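Local coordinates for protein thioredoxin reductase (Streptomyces clavuligerus, PDB 4NTD) that binds FAD and probably acts as a thioredoxin-reductase-like disulfide oxidoreductase, consistent with forming the disulfide bond of the natural product holomycin, at residues Ala92-Gly96 and Tyr97-Phe101; Val292-Val295 and Gly296-Asp300; Glu326-Ala329 and Ser330-Ala334. All coordinates share one frame; numbering follows the deposited sequence.

Contact 1: Ala92-Gly96 and Tyr97-Phe101; sequences AEVSG and YGAEF
Val94 and Tyr97 meet where the helix 83-96 ends and the chain turns toward the strand 100-103. CB of Tyr97 rests near the carbonyl carbon of Gly96 and the oxygen of Val94. Beyond it, CG is anti to the carbonyl carbon of Tyr97 (chi1 -72°), which carries the ring back along the last turn. There CD2 comes within 3.1 Å of Glu93 O, and CE2 follows somewhat farther from the same oxygen. The ring continues past the helix, and OH finds its partners elsewhere: Arg51 of the same chain and Asp79 of the second subunit, whose Tyr168 also packs edge-to-face with the ring.

The backbone closes the helix at the same place. Gly98 has a positive phi of 101°, and its N donates to Ser95 O at 3.0 Å. Ala99 N reaches Val94 O in a longer, weak bond of 3.5 Å. Tyr97 N also donates to Val94 O, at 3.2 Å. A water bridges the turn by giving one proton to Ser95 O (3.0 Å) and another to Ala99 O (2.8 Å).

On the apolar side of the turn, CG1 of Val94 is pressed against Ala99 CB at 3.5 Å, a tight carbon pair. The same methyl meets CE2 of Phe101 at 3.8 Å, with the two side chains crossing at about a right angle. Leu58 of the neighbouring strand 56-60 touches all three residues. The bonds from Gly98 N to Ser95 O and, weakly, from Ala99 N to Val94 O, with the positive phi of Gly98, make a Schellman motif, accompanied by the apolar contact of Val94 with Ala99; it ends the helix of a beta-alpha-beta crossover in the FAD-binding Rossmann-type domain.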
loop_
_atom_site.group_PDB
_atom_site.type_symbol
_atom_site.label_atom_id
_atom_site.label_comp_id
_atom_site.label_asym_id
_atom_site.label_seq_id
_atom_site.Cartn_x
_atom_site.Cartn_y
_atom_site.Cartn_z
ATOM N N ALA A 92 -1.007 -18.541 7.534
ATOM C CA ALA A 92 -1.622 -19.733 6.938
ATOM C C ALA A 92 -1.644 -19.651 5.410
ATOM O O ALA A 92 -1.351 -20.635 4.733
ATOM C CB ALA A 92 -3.031 -19.938 7.479
ATOM N N GLU A 93 -1.975 -18.476 4.873
ATOM C CA GLU A 93 -1.943 -18.254 3.422
ATOM C C GLU A 93 -0.536 -18.483 2.881
ATOM O O GLU A 93 -0.339 -19.242 1.932
ATOM C CB GLU A 93 -2.392 -16.829 3.073
ATOM C CG GLU A 93 -3.871 -16.560 3.300
ATOM C CD GLU A 93 -4.258 -15.101 3.111
ATOM O OE1 GLU A 93 -3.380 -14.210 3.196
ATOM O OE2 GLU A 93 -5.457 -14.837 2.888
ATOM N N VAL A 94 0.438 -17.835 3.510
ATOM C CA VAL A 94 1.827 -17.875 3.060
ATOM C C VAL A 94 2.420 -19.290 3.150
ATOM O O VAL A 94 3.066 -19.753 2.206
ATOM C CB VAL A 94 2.681 -16.849 3.845
ATOM C CG1 VAL A 94 4.167 -17.054 3.605
ATOM C CG2 VAL A 94 2.284 -15.432 3.452
ATOM N N SER A 95 2.192 -19.976 4.267
ATOM C CA SER A 95 2.701 -21.339 4.441
ATOM C C SER A 95 2.016 -22.329 3.486
ATOM O O SER A 95 2.632 -23.303 3.051
ATOM C CB SER A 95 2.561 -21.797 5.897
ATOM O OG SER A 95 1.204 -21.931 6.268
ATOM N N GLY A 96 0.754 -22.064 3.146
ATOM C CA GLY A 96 0.018 -22.876 2.174
ATOM C C GLY A 96 0.660 -22.914 0.795
ATOM O O GLY A 96 0.525 -23.903 0.069
ATOM N N TYR A 97 1.358 -21.837 0.435
ATOM C CA TYR A 97 2.087 -21.769 -0.835
ATOM C C TYR A 97 3.507 -22.344 -0.751
ATOM O O TYR A 97 4.221 -22.367 -1.753
ATOM C CB TYR A 97 2.129 -20.326 -1.353
ATOM C CG TYR A 97 0.793 -19.837 -1.865
ATOM C CD1 TYR A 97 0.264 -20.331 -3.051
ATOM C CD2 TYR A 97 0.057 -18.884 -1.168
ATOM C CE1 TYR A 97 -0.959 -19.895 -3.527
ATOM C CE2 TYR A 97 -1.167 -18.440 -1.638
ATOM C CZ TYR A 97 -1.669 -18.948 -2.822
ATOM O OH TYR A 97 -2.882 -18.519 -3.310
ATOM N N GLY A 98 3.912 -22.802 0.432
ATOM C CA GLY A 98 5.193 -23.488 0.603
ATOM C C GLY A 98 6.318 -22.650 1.187
ATOM O O GLY A 98 7.437 -23.143 1.346
ATOM N N ALA A 99 6.047 -21.385 1.498
ATOM C CA ALA A 99 7.032 -20.559 2.193
ATOM C C ALA A 99 7.227 -21.109 3.600
ATOM O O ALA A 99 6.300 -21.664 4.189
ATOM C CB ALA A 99 6.584 -19.110 2.246
ATOM N N GLU A 100 8.435 -20.951 4.131
ATOM C CA GLU A 100 8.789 -21.527 5.424
ATOM C C GLU A 100 9.019 -20.446 6.474
ATOM O O GLU A 100 9.564 -19.387 6.172
ATOM C CB GLU A 100 10.023 -22.408 5.269
ATOM C CG GLU A 100 9.758 -23.629 4.404
ATOM C CD GLU A 100 10.985 -24.485 4.209
ATOM O OE1 GLU A 100 11.865 -24.090 3.416
ATOM O OE2 GLU A 100 11.069 -25.558 4.841
ATOM N N PHE A 101 8.587 -20.727 7.702
ATOM C CA PHE A 101 8.681 -19.779 8.810
ATOM C C PHE A 101 9.662 -20.256 9.876
ATOM O O PHE A 101 9.691 -21.439 10.230
ATOM C CB PHE A 101 7.315 -19.597 9.477
ATOM C CG PHE A 101 6.380 -18.685 8.735
ATOM C CD1 PHE A 101 6.350 -17.323 9.013
ATOM C CD2 PHE A 101 5.503 -19.192 7.786
ATOM C CE1 PHE A 101 5.479 -16.481 8.341
ATOM C CE2 PHE A 101 4.626 -18.355 7.113
ATOM C CZ PHE A 101 4.614 -16.998 7.390
HETATM O O HOH W 1 5.187 -24.236 4.289
#

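Contact 2: Val292-Val295 and Gly296-Asp300; sequences VWAV and GNVVD. With FAD (flavin-adenine dinucleotide), chain C.
The backbone runs extended through Ala294 and Val295, bends at Gly296 with a positive phi of 85°, and folds back so that Val298 and Val299 lie against the end of the strand. This is the strand-to-loop corner of the Rossmann-type FAD domain, probably at the position of the Gly-Asp pair of thioredoxin reductases, with Asn297 in place of the acid. Gly296 O accepts from both Val299 N and Asp300 N, winding 296-300 into a single helix-like turn.

Both methyls of Val299 lie on one side of Ala294: CG1 packs on Ala294 CB at 3.7 Å, while CG2 sits 3.8 Å from Ala294 O. Val298 holds CG1 between its own backbone N and carbonyl carbon (chi1 69°), a setting that brings this methyl to 3.4 Å from Val295 O, just past the strand. Leu266 of the helix 264-269 covers both Ala294 and Val298, while the side chain of Val295 turns to Ala315 of the helix 305-338.

The bend presents its amide to the cofactor. Asn297 N donates to FAD O1P in a nearly straight bond of 2.9 Å, and the absence of a side chain on Gly296 lets the same oxygen come to 3.3 Å from its CA. A water completes the grip: it gives protons to Val295 O at 2.7 Å and to FAD O1P at 2.8 Å, and accepts from Val298 N.

The amide of Asn297 is fixed at both ends, because OD1, lying beside the ribityl chain, accepts from Arg65, a residue of the FAD and glutathione sites, and ND2 donates to Asp300 O at 2.9 Å with an N-H...O angle of 154°.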
loop_
_atom_site.group_PDB
_atom_site.type_symbol
_atom_site.label_atom_id
_atom_site.label_comp_id
_atom_site.label_asym_id
_atom_site.label_seq_id
_atom_site.Cartn_x
_atom_site.Cartn_y
_atom_site.Cartn_z
ATOM N N VAL A 292 18.457 -5.717 -2.007
ATOM C CA VAL A 292 17.926 -5.472 -0.662
ATOM C C VAL A 292 16.736 -4.512 -0.711
ATOM O O VAL A 292 16.886 -3.339 -1.061
ATOM C CB VAL A 292 19.013 -4.902 0.274
ATOM C CG1 VAL A 292 18.444 -4.627 1.663
ATOM C CG2 VAL A 292 20.194 -5.859 0.359
ATOM N N TRP A 293 15.559 -5.030 -0.362
ATOM C CA TRP A 293 14.334 -4.237 -0.268
ATOM C C TRP A 293 13.997 -3.966 1.198
ATOM O O TRP A 293 14.379 -4.736 2.081
ATOM C CB TRP A 293 13.162 -4.970 -0.938
ATOM C CG TRP A 293 12.976 -4.650 -2.399
ATOM C CD1 TRP A 293 12.056 -3.800 -2.935
ATOM C CD2 TRP A 293 13.721 -5.180 -3.504
ATOM N NE1 TRP A 293 12.180 -3.762 -4.302
ATOM C CE2 TRP A 293 13.195 -4.600 -4.679
ATOM C CE3 TRP A 293 14.780 -6.090 -3.617
ATOM C CZ2 TRP A 293 13.692 -4.896 -5.949
ATOM C CZ3 TRP A 293 15.276 -6.383 -4.883
ATOM C CH2 TRP A 293 14.730 -5.786 -6.030
ATOM N N ALA A 294 13.280 -2.871 1.444
ATOM C CA ALA A 294 12.800 -2.530 2.784
ATOM C C ALA A 294 11.369 -2.008 2.698
ATOM O O ALA A 294 11.075 -1.158 1.857
ATOM C CB ALA A 294 13.705 -1.490 3.423
ATOM N N VAL A 295 10.486 -2.519 3.556
ATOM C CA VAL A 295 9.066 -2.148 3.529
ATOM C C VAL A 295 8.479 -1.968 4.926
ATOM O O VAL A 295 8.934 -2.588 5.887
ATOM C CB VAL A 295 8.204 -3.190 2.774
ATOM C CG1 VAL A 295 8.706 -3.382 1.351
ATOM C CG2 VAL A 295 8.172 -4.522 3.511
ATOM N N GLY A 296 7.445 -1.136 5.011
ATOM C CA GLY A 296 6.726 -0.882 6.255
ATOM C C GLY A 296 7.339 0.183 7.147
ATOM O O GLY A 296 8.034 1.089 6.676
ATOM N N ASN A 297 7.073 0.061 8.448
ATOM C CA ASN A 297 7.520 1.040 9.445
ATOM C C ASN A 297 9.041 1.209 9.544
ATOM O O ASN A 297 9.501 2.227 10.059
ATOM C CB ASN A 297 6.982 0.685 10.844
ATOM C CG ASN A 297 5.611 1.283 11.156
ATOM O OD1 ASN A 297 4.961 0.839 12.103
ATOM N ND2 ASN A 297 5.178 2.298 10.406
ATOM N N VAL A 298 9.820 0.229 9.080
ATOM C CA VAL A 298 11.285 0.359 9.100
ATOM C C VAL A 298 11.767 1.510 8.204
ATOM O O VAL A 298 12.830 2.075 8.450
ATOM C CB VAL A 298 12.013 -0.969 8.750
ATOM C CG1 VAL A 298 11.809 -1.361 7.291
ATOM C CG2 VAL A 298 13.501 -0.874 9.075
ATOM N N VAL A 299 10.979 1.865 7.187
ATOM C CA VAL A 299 11.304 3.000 6.311
ATOM C C VAL A 299 10.252 4.121 6.276
ATOM O O VAL A 299 10.523 5.191 5.734
ATOM C CB VAL A 299 11.606 2.540 4.862
ATOM C CG1 VAL A 299 12.946 1.824 4.804
ATOM C CG2 VAL A 299 10.496 1.652 4.311
ATOM N N ASP A 300 9.074 3.896 6.856
ATOM C CA ASP A 300 7.986 4.875 6.800
ATOM C C ASP A 300 7.209 4.903 8.119
ATOM O O ASP A 300 6.405 4.009 8.379
ATOM C CB ASP A 300 7.050 4.537 5.631
ATOM C CG ASP A 300 5.907 5.534 5.467
ATOM O OD1 ASP A 300 5.799 6.493 6.261
ATOM O OD2 ASP A 300 5.104 5.350 4.525
HETATM P PA FAD C . 5.317 -4.799 12.341
HETATM O O1A FAD C . 3.851 -5.114 12.202
HETATM O O2A FAD C . 5.786 -4.124 13.602
HETATM O O5B FAD C . 6.133 -6.169 12.172
HETATM C C5B FAD C . 7.553 -6.176 12.248
HETATM C C4B FAD C . 7.997 -7.577 12.631
HETATM O O4B FAD C . 9.409 -7.685 12.476
HETATM C C3B FAD C . 7.683 -7.912 14.088
HETATM O O3B FAD C . 6.856 -9.080 14.170
HETATM C C2B FAD C . 9.041 -8.136 14.734
HETATM O O2B FAD C . 9.019 -9.190 15.701
HETATM C C1B FAD C . 9.919 -8.484 13.544
HETATM N N9A FAD C . 11.367 -8.218 13.689
HETATM C C8A FAD C . 11.946 -7.046 14.007
HETATM N N7A FAD C . 13.296 -7.171 14.017
HETATM C C5A FAD C . 13.589 -8.442 13.692
HETATM C C6A FAD C . 14.817 -9.244 13.516
HETATM N N6A FAD C . 16.032 -8.683 13.708
HETATM N N1A FAD C . 14.680 -10.546 13.168
HETATM C C2A FAD C . 13.472 -11.117 12.978
HETATM N N3A FAD C . 12.315 -10.439 13.118
HETATM C C4A FAD C . 12.313 -9.127 13.467
HETATM N N1 FAD C . -2.264 0.490 12.301
HETATM C C2 FAD C . -3.471 0.309 11.717
HETATM O O2 FAD C . -3.520 0.283 10.471
HETATM N N3 FAD C . -4.605 0.161 12.427
HETATM C C4 FAD C . -4.611 0.174 13.772
HETATM O O4 FAD C . -5.679 0.039 14.404
HETATM C C4X FAD C . -3.328 0.356 14.491
HETATM N N5 FAD C . -3.235 0.385 15.845
HETATM C C5X FAD C . -2.032 0.570 16.451
HETATM C C6 FAD C . -1.965 0.595 17.841
HETATM C C7 FAD C . -0.750 0.779 18.495
HETATM C C7M FAD C . -0.702 0.804 20.004
HETATM C C8 FAD C . 0.494 0.950 17.703
HETATM C C8M FAD C . 1.818 1.160 18.391
HETATM C C9 FAD C . 0.436 0.927 16.314
HETATM C C9A FAD C . -0.781 0.744 15.651
HETATM N N10 FAD C . -0.867 0.713 14.235
HETATM C C10 FAD C . -2.128 0.519 13.645
HETATM C "C1'" FAD C . 0.298 0.860 13.354
HETATM C "C2'" FAD C . 0.874 -0.525 13.061
HETATM O "O2'" FAD C . 1.553 -1.009 14.229
HETATM C "C3'" FAD C . 1.850 -0.500 11.885
HETATM O "O3'" FAD C . 1.193 0.052 10.738
HETATM C "C4'" FAD C . 2.380 -1.886 11.512
HETATM O "O4'" FAD C . 2.837 -2.596 12.668
HETATM C "C5'" FAD C . 3.539 -1.795 10.529
HETATM O "O5'" FAD C . 3.738 -3.076 9.935
HETATM P P FAD C . 5.211 -3.644 9.643
HETATM O O1P FAD C . 6.054 -2.543 9.063
HETATM O O2P FAD C . 5.042 -4.949 8.905
HETATM O O3P FAD C . 5.856 -3.901 11.109
HETATM O O HOH W 2 8.795 -2.667 8.618
#

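Contact 3: Glu326-Ala329 and Ser330-Ala334; sequences EDVA and SAVRA
Glu326 and Ser330 face each other one turn apart along the helix 305-338, their polar ends joined by a water. The water donates to Glu326 OE2 at 3.0 Å and lies 2.7 Å from Ser330 OG. That hydroxyl, anti to its own carbonyl carbon (chi1 -66°), is held alongside the helix, 3.1 Å from Glu326 O. Ser330 N reaches the same carbonyl oxygen in a regular bond of 2.9 Å.

Val328 and Val332 stand side by side on another flank, CG1 of the first 4.2 Å from CG2 of the second. Ala331 CB rests against the carbonyl oxygens of both Asp327 and Val328, 3.5 Å from Asp327 O. These three apolar residues pack on Ala214 and Ala217 of the second subunit.

The carboxylates are held by arginines of the same chain: Glu326 forms salt bridges with Arg133 and Arg134, Asp327 with Arg133 and Arg54. Paired with several arginines, both are probably ionised. The chemistry thus ties the carboxylates mainly to their own chain while Val328, Ala331 and Val332 meet the second subunit, although Asp327 also touches Gln193 of that subunit.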
loop_
_atom_site.group_PDB
_atom_site.type_symbol
_atom_site.label_atom_id
_atom_site.label_comp_id
_atom_site.label_asym_id
_atom_site.label_seq_id
_atom_site.Cartn_x
_atom_site.Cartn_y
_atom_site.Cartn_z
ATOM N N GLU A 326 17.763 -11.238 -13.939
ATOM C CA GLU A 326 18.996 -11.963 -13.622
ATOM C C GLU A 326 18.965 -13.400 -14.158
ATOM O O GLU A 326 19.962 -13.873 -14.708
ATOM C CB GLU A 326 19.263 -11.972 -12.114
ATOM C CG GLU A 326 20.651 -12.484 -11.754
ATOM C CD GLU A 326 20.867 -12.613 -10.262
ATOM O OE1 GLU A 326 20.713 -11.605 -9.542
ATOM O OE2 GLU A 326 21.199 -13.728 -9.811
ATOM N N ASP A 327 17.831 -14.085 -13.993
ATOM C CA ASP A 327 17.654 -15.447 -14.516
ATOM C C ASP A 327 17.915 -15.482 -16.030
ATOM O O ASP A 327 18.599 -16.378 -16.531
ATOM C CB ASP A 327 16.237 -15.982 -14.225
ATOM C CG ASP A 327 15.982 -16.254 -12.738
ATOM O OD1 ASP A 327 16.945 -16.511 -11.983
ATOM O OD2 ASP A 327 14.798 -16.218 -12.327
ATOM N N VAL A 328 17.378 -14.495 -16.747
ATOM C CA VAL A 328 17.539 -14.407 -18.202
ATOM C C VAL A 328 18.991 -14.104 -18.583
ATOM O O VAL A 328 19.556 -14.768 -19.451
ATOM C CB VAL A 328 16.605 -13.336 -18.816
ATOM C CG1 VAL A 328 16.910 -13.116 -20.295
ATOM C CG2 VAL A 328 15.147 -13.740 -18.643
ATOM N N ALA A 329 19.584 -13.106 -17.930
ATOM C CA ALA A 329 20.971 -12.718 -18.209
ATOM C C ALA A 329 21.947 -13.870 -17.959
ATOM O O ALA A 329 22.887 -14.069 -18.730
ATOM C CB ALA A 329 21.361 -11.499 -17.385
ATOM N N SER A 330 21.713 -14.631 -16.892
ATOM C CA SER A 330 22.542 -15.796 -16.572
ATOM C C SER A 330 22.381 -16.924 -17.594
ATOM O O SER A 330 23.356 -17.598 -17.936
ATOM C CB SER A 330 22.222 -16.317 -15.168
ATOM O OG SER A 330 22.592 -15.371 -14.179
ATOM N N ALA A 331 21.156 -17.129 -18.073
ATOM C CA ALA A 331 20.882 -18.144 -19.095
ATOM C C ALA A 331 21.510 -17.768 -20.437
ATOM O O ALA A 331 22.055 -18.625 -21.133
ATOM C CB ALA A 331 19.384 -18.352 -19.253
ATOM N N VAL A 332 21.427 -16.488 -20.796
ATOM C CA VAL A 332 22.042 -15.980 -22.028
ATOM C C VAL A 332 23.566 -16.135 -21.964
ATOM O O VAL A 332 24.195 -16.567 -22.934
ATOM C CB VAL A 332 21.654 -14.502 -22.283
ATOM C CG1 VAL A 332 22.521 -13.875 -23.368
ATOM C CG2 VAL A 332 20.182 -14.400 -22.665
ATOM N N ARG A 333 24.137 -15.780 -20.814
ATOM C CA ARG A 333 25.571 -15.930 -20.542
ATOM C C ARG A 333 26.021 -17.381 -20.716
ATOM O O ARG A 333 27.031 -17.664 -21.364
ATOM C CB ARG A 333 25.864 -15.436 -19.111
ATOM C CG ARG A 333 27.057 -16.062 -18.395
ATOM C CD ARG A 333 26.741 -16.279 -16.920
ATOM N NE ARG A 333 25.840 -17.414 -16.715
ATOM C CZ ARG A 333 25.549 -17.940 -15.530
ATOM N NH1 ARG A 333 26.087 -17.438 -14.427
ATOM N NH2 ARG A 333 24.724 -18.978 -15.446
ATOM N N ALA A 334 25.267 -18.298 -20.113
ATOM C CA ALA A 334 25.603 -19.727 -20.136
ATOM C C ALA A 334 25.481 -20.343 -21.530
ATOM O O ALA A 334 26.327 -21.144 -21.933
ATOM C CB ALA A 334 24.734 -20.492 -19.150
HETATM O O HOH W 3 21.854 -15.985 -11.650
#

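In the fold
From the N terminus the contacts come in series, none nesting within or crossing another, and each joins adjoining residues without closing a long loop. Contact 1 turns the helix 83-96 into the strand 100-103, one outermost strand of the five-stranded parallel sheet. Contact 2 leaves the strand 292-294 at the opposite edge of that sheet, its centre about 22 Å from that of contact 1, and leads past the FAD pyrophosphate to the long helix 305-338. Contact 3 lies far along this helix, its centre about 29 Å from each of the others. Contacts 1 and 3 both reach the second subunit, whereas contact 2 touches no other protein chain.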